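Long-range contact in insulinase family protease (PDB 3GO9), which is a predicted protease of the insulinase (M16) family, though whether it cleaves peptides is not established: residues A[105-111]-A[159-164]. Numbering follows the deposited sequence.
With ZN (zinc ion), chain C.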
ATOM      1  N   PRO A 105       5.535   9.848   9.109  1.00 11.08           N
ATOM      2  CA  PRO A 105       6.581   9.754  10.121  1.00 11.65           C
ATOM      3  C   PRO A 105       7.947   9.631   9.485  1.00  9.91           C
ATOM      4  O   PRO A 105       8.082   9.156   8.348  1.00 10.27           O
ATOM      5  CB  PRO A 105       6.227   8.496  10.900  1.00 12.05           C
ATOM      6  CG  PRO A 105       5.369   7.674   9.986  1.00 16.28           C
ATOM      7  CD  PRO A 105       4.732   8.613   8.991  1.00 11.82           C
ATOM      8  N   PRO A 106       8.995   9.924  10.254  1.00 10.36           N
ATOM      9  CA  PRO A 106      10.353   9.829   9.693  1.00 10.71           C
ATOM     10  C   PRO A 106      10.717   8.461   9.184  1.00 10.47           C
ATOM     11  O   PRO A 106      11.438   8.322   8.198  1.00 10.25           O
ATOM     12  CB  PRO A 106      11.252  10.245  10.856  1.00 11.61           C
ATOM     13  CG  PRO A 106      10.411  11.088  11.687  1.00 12.98           C
ATOM     14  CD  PRO A 106       9.025  10.476  11.615  1.00 11.83           C
ATOM     15  N   ALA A 107      10.229   7.449   9.861  1.00  8.91           N
ATOM     16  CA  ALA A 107      10.386   6.085   9.370  1.00  9.25           C
ATOM     17  C   ALA A 107       9.204   5.235   9.764  1.00  9.75           C
ATOM     18  O   ALA A 107       8.526   5.488  10.758  1.00  9.68           O
ATOM     19  CB  ALA A 107      11.651   5.450   9.907  1.00 10.21           C
ATOM     20  N   ILE A 108       8.958   4.261   8.910  1.00  9.08           N
ATOM     21  CA  ILE A 108       7.961   3.236   9.077  1.00 10.02           C
ATOM     22  C   ILE A 108       8.666   1.929   8.945  1.00  9.67           C
ATOM     23  O   ILE A 108       9.397   1.716   7.952  1.00  9.39           O
ATOM     24  CB  ILE A 108       6.877   3.318   7.942  1.00 10.25           C
ATOM     25  CG1 ILE A 108       6.117   4.634   8.022  1.00  9.79           C
ATOM     26  CG2 ILE A 108       5.929   2.078   7.989  1.00 11.37           C
ATOM     27  CD1 ILE A 108       5.312   4.947   6.781  1.00 14.25           C
ATOM     28  N   THR A 109       8.511   1.038   9.918  1.00  8.42           N
ATOM     29  CA  THR A 109       9.114  -0.281   9.787  1.00  9.44           C
ATOM     30  C   THR A 109       8.065  -1.376   9.735  1.00  9.83           C
ATOM     31  O   THR A 109       6.951  -1.219  10.249  1.00 11.45           O
ATOM     32  CB  THR A 109      10.109  -0.582  10.900  1.00 10.20           C
ATOM     33  OG1 THR A 109       9.446  -0.880  12.102  1.00 13.48           O
ATOM     34  CG2 THR A 109      11.080   0.596  11.109  1.00 10.98           C
ATOM     35  N   SER A 110       8.391  -2.476   9.085  1.00  9.48           N
ATOM     36  CA  SER A 110       7.401  -3.485   8.837  1.00  8.62           C
ATOM     37  C   SER A 110       8.080  -4.852   8.858  1.00  8.85           C
ATOM     38  O   SER A 110       9.178  -4.998   9.406  1.00  8.72           O
ATOM     39  CB  SER A 110       6.690  -3.142   7.501  1.00 10.01           C
ATOM     40  OG  SER A 110       5.599  -4.007   7.228  1.00 10.52           O
ATOM     41  N   TYR A 111       7.403  -5.864   8.332  1.00  8.67           N
ATOM     42  CA  TYR A 111       7.920  -7.211   8.317  1.00  9.29           C
ATOM     43  C   TYR A 111       9.114  -7.364   7.409  1.00 10.65           C
ATOM     44  O   TYR A 111      10.046  -8.047   7.716  1.00  9.65           O
ATOM     45  CB  TYR A 111       6.751  -8.133   7.862  1.00  9.83           C
ATOM     46  CG  TYR A 111       5.649  -8.175   8.833  1.00  6.90           C
ATOM     47  CD1 TYR A 111       5.745  -8.971   9.993  1.00  9.36           C
ATOM     48  CD2 TYR A 111       4.506  -7.386   8.699  1.00  8.16           C
ATOM     49  CE1 TYR A 111       4.708  -8.951  10.948  1.00 10.31           C
ATOM     50  CE2 TYR A 111       3.491  -7.402   9.630  1.00  9.34           C
ATOM     51  CZ  TYR A 111       3.588  -8.196  10.753  1.00  9.22           C
ATOM     52  OH  TYR A 111       2.565  -8.187  11.704  1.00 10.73           O
ATOM     53  N   PRO A 159       8.524   8.005  17.527  1.00 13.82           N
ATOM     54  CA  PRO A 159       8.315   8.600  16.219  1.00 14.42           C
ATOM     55  C   PRO A 159       8.300   7.592  15.084  1.00 13.06           C
ATOM     56  O   PRO A 159       8.023   7.961  13.957  1.00 15.12           O
ATOM     57  CB  PRO A 159       9.513   9.542  16.079  1.00 14.20           C
ATOM     58  CG  PRO A 159      10.581   8.871  16.803  1.00 14.63           C
ATOM     59  CD  PRO A 159       9.905   8.145  17.990  1.00 14.23           C
ATOM     60  N   ILE A 160       8.584   6.324  15.360  1.00 10.47           N
ATOM     61  CA  ILE A 160       8.682   5.305  14.315  1.00 10.38           C
ATOM     62  C   ILE A 160       7.380   4.495  14.203  1.00 11.31           C
ATOM     63  O   ILE A 160       6.919   3.885  15.184  1.00 11.23           O
ATOM     64  CB  ILE A 160       9.871   4.336  14.602  1.00 10.54           C
ATOM     65  CG1 ILE A 160      11.152   5.143  14.906  1.00 11.72           C
ATOM     66  CG2 ILE A 160      10.126   3.372  13.381  1.00 13.29           C
ATOM     67  CD1 ILE A 160      11.535   6.230  13.863  1.00 12.49           C
ATOM     68  N   ALA A 161       6.777   4.521  13.039  1.00  9.32           N
ATOM     69  CA  ALA A 161       5.517   3.862  12.807  1.00  9.53           C
ATOM     70  C   ALA A 161       5.729   2.464  12.328  1.00 10.52           C
ATOM     71  O   ALA A 161       6.863   2.052  11.993  1.00  9.20           O
ATOM     72  CB  ALA A 161       4.693   4.637  11.764  1.00 11.75           C
ATOM     73  N   THR A 162       4.637   1.728  12.270  1.00 12.32           N
ATOM     74  CA  THR A 162       4.682   0.416  11.651  1.00 11.84           C
ATOM     75  C   THR A 162       3.792   0.342  10.415  1.00 12.26           C
ATOM     76  O   THR A 162       2.935   1.188  10.197  1.00 12.27           O
ATOM     77  CB  THR A 162       4.188  -0.666  12.646  1.00 11.29           C
ATOM     78  OG1 THR A 162       2.866  -0.351  13.106  1.00 13.55           O
ATOM     79  CG2 THR A 162       5.106  -0.754  13.871  1.00 12.49           C
ATOM     80  N   PHE A 163       4.037  -0.644   9.572  1.00 12.54           N
ATOM     81  CA  PHE A 163       3.056  -1.048   8.558  1.00 13.81           C
ATOM     82  C   PHE A 163       2.741  -2.530   8.741  1.00 14.25           C
ATOM     83  O   PHE A 163       3.674  -3.339   8.769  1.00 12.76           O
ATOM     84  CB  PHE A 163       3.546  -0.842   7.150  1.00 14.16           C
ATOM     85  CG  PHE A 163       2.536  -1.284   6.147  1.00 15.90           C
ATOM     86  CD1 PHE A 163       1.410  -0.486   5.921  1.00 19.37           C
ATOM     87  CD2 PHE A 163       2.609  -2.548   5.564  1.00 17.20           C
ATOM     88  CE1 PHE A 163       0.420  -0.923   5.061  1.00 22.59           C
ATOM     89  CE2 PHE A 163       1.611  -2.997   4.694  1.00 24.38           C
ATOM     90  CZ  PHE A 163       0.516  -2.161   4.448  1.00 21.52           C
ATOM     91  N   PRO A 164       1.445  -2.909   8.849  1.00 14.64           N
ATOM     92  CA  PRO A 164       0.275  -2.063   9.012  1.00 14.57           C
ATOM     93  C   PRO A 164       0.430  -1.106  10.191  1.00 13.95           C
ATOM     94  O   PRO A 164       1.211  -1.316  11.149  1.00 12.09           O
ATOM     95  CB  PRO A 164      -0.878  -3.087   9.241  1.00 14.81           C
ATOM     96  CG  PRO A 164      -0.427  -4.281   8.477  1.00 16.37           C
ATOM     97  CD  PRO A 164       1.065  -4.323   8.798  1.00 15.30           C
TER
HETATM   98 ZN    ZN C 602       7.084   2.406  17.029  0.50 17.50          ZN
HETATM   99  O   HOH W   1       7.550   1.702  18.433  1.00 15.62           O
HETATM  100  O   HOH W   2       5.407   1.720  16.480  1.00 28.86           O
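A backbone carbonyl, Ile160 O, binds zinc at 2.4 Å from the outermost strand of a mixed sheet; two waters, His72 and Asp158 complete the site. This strand, 160-162, runs parallel to strand 107-109, whose other edge pairs with strand 114-120. Three hydrogen bonds join the pair: Ala161 N to Ala107 O (3.0 Å), Thr109 N to Ala161 O (2.8 Å) and Phe163 N to Thr109 O (3.0 Å). Beyond them Ser110 OG donates to Phe163 O (2.6 Å), the carbonyl of the cis peptide between Phe163 and Pro164. Thr162 OG1 donates to Pro164 O (2.7 Å), within the same segment. On one face Ala161 CB packs against Pro105 CG (3.6 Å) and Ile108 CG1 (4.0 Å). On the other, Thr109 CG2 meets Ile160 CG2 (3.7 Å), while Thr109 OG1 hydrogen-bonds His72 ND1, the histidine that binds zinc through NE2. Because Ile160 O points outward from the edge, away from strand 107-109, the same strand can complete the sheet and ligate the metal.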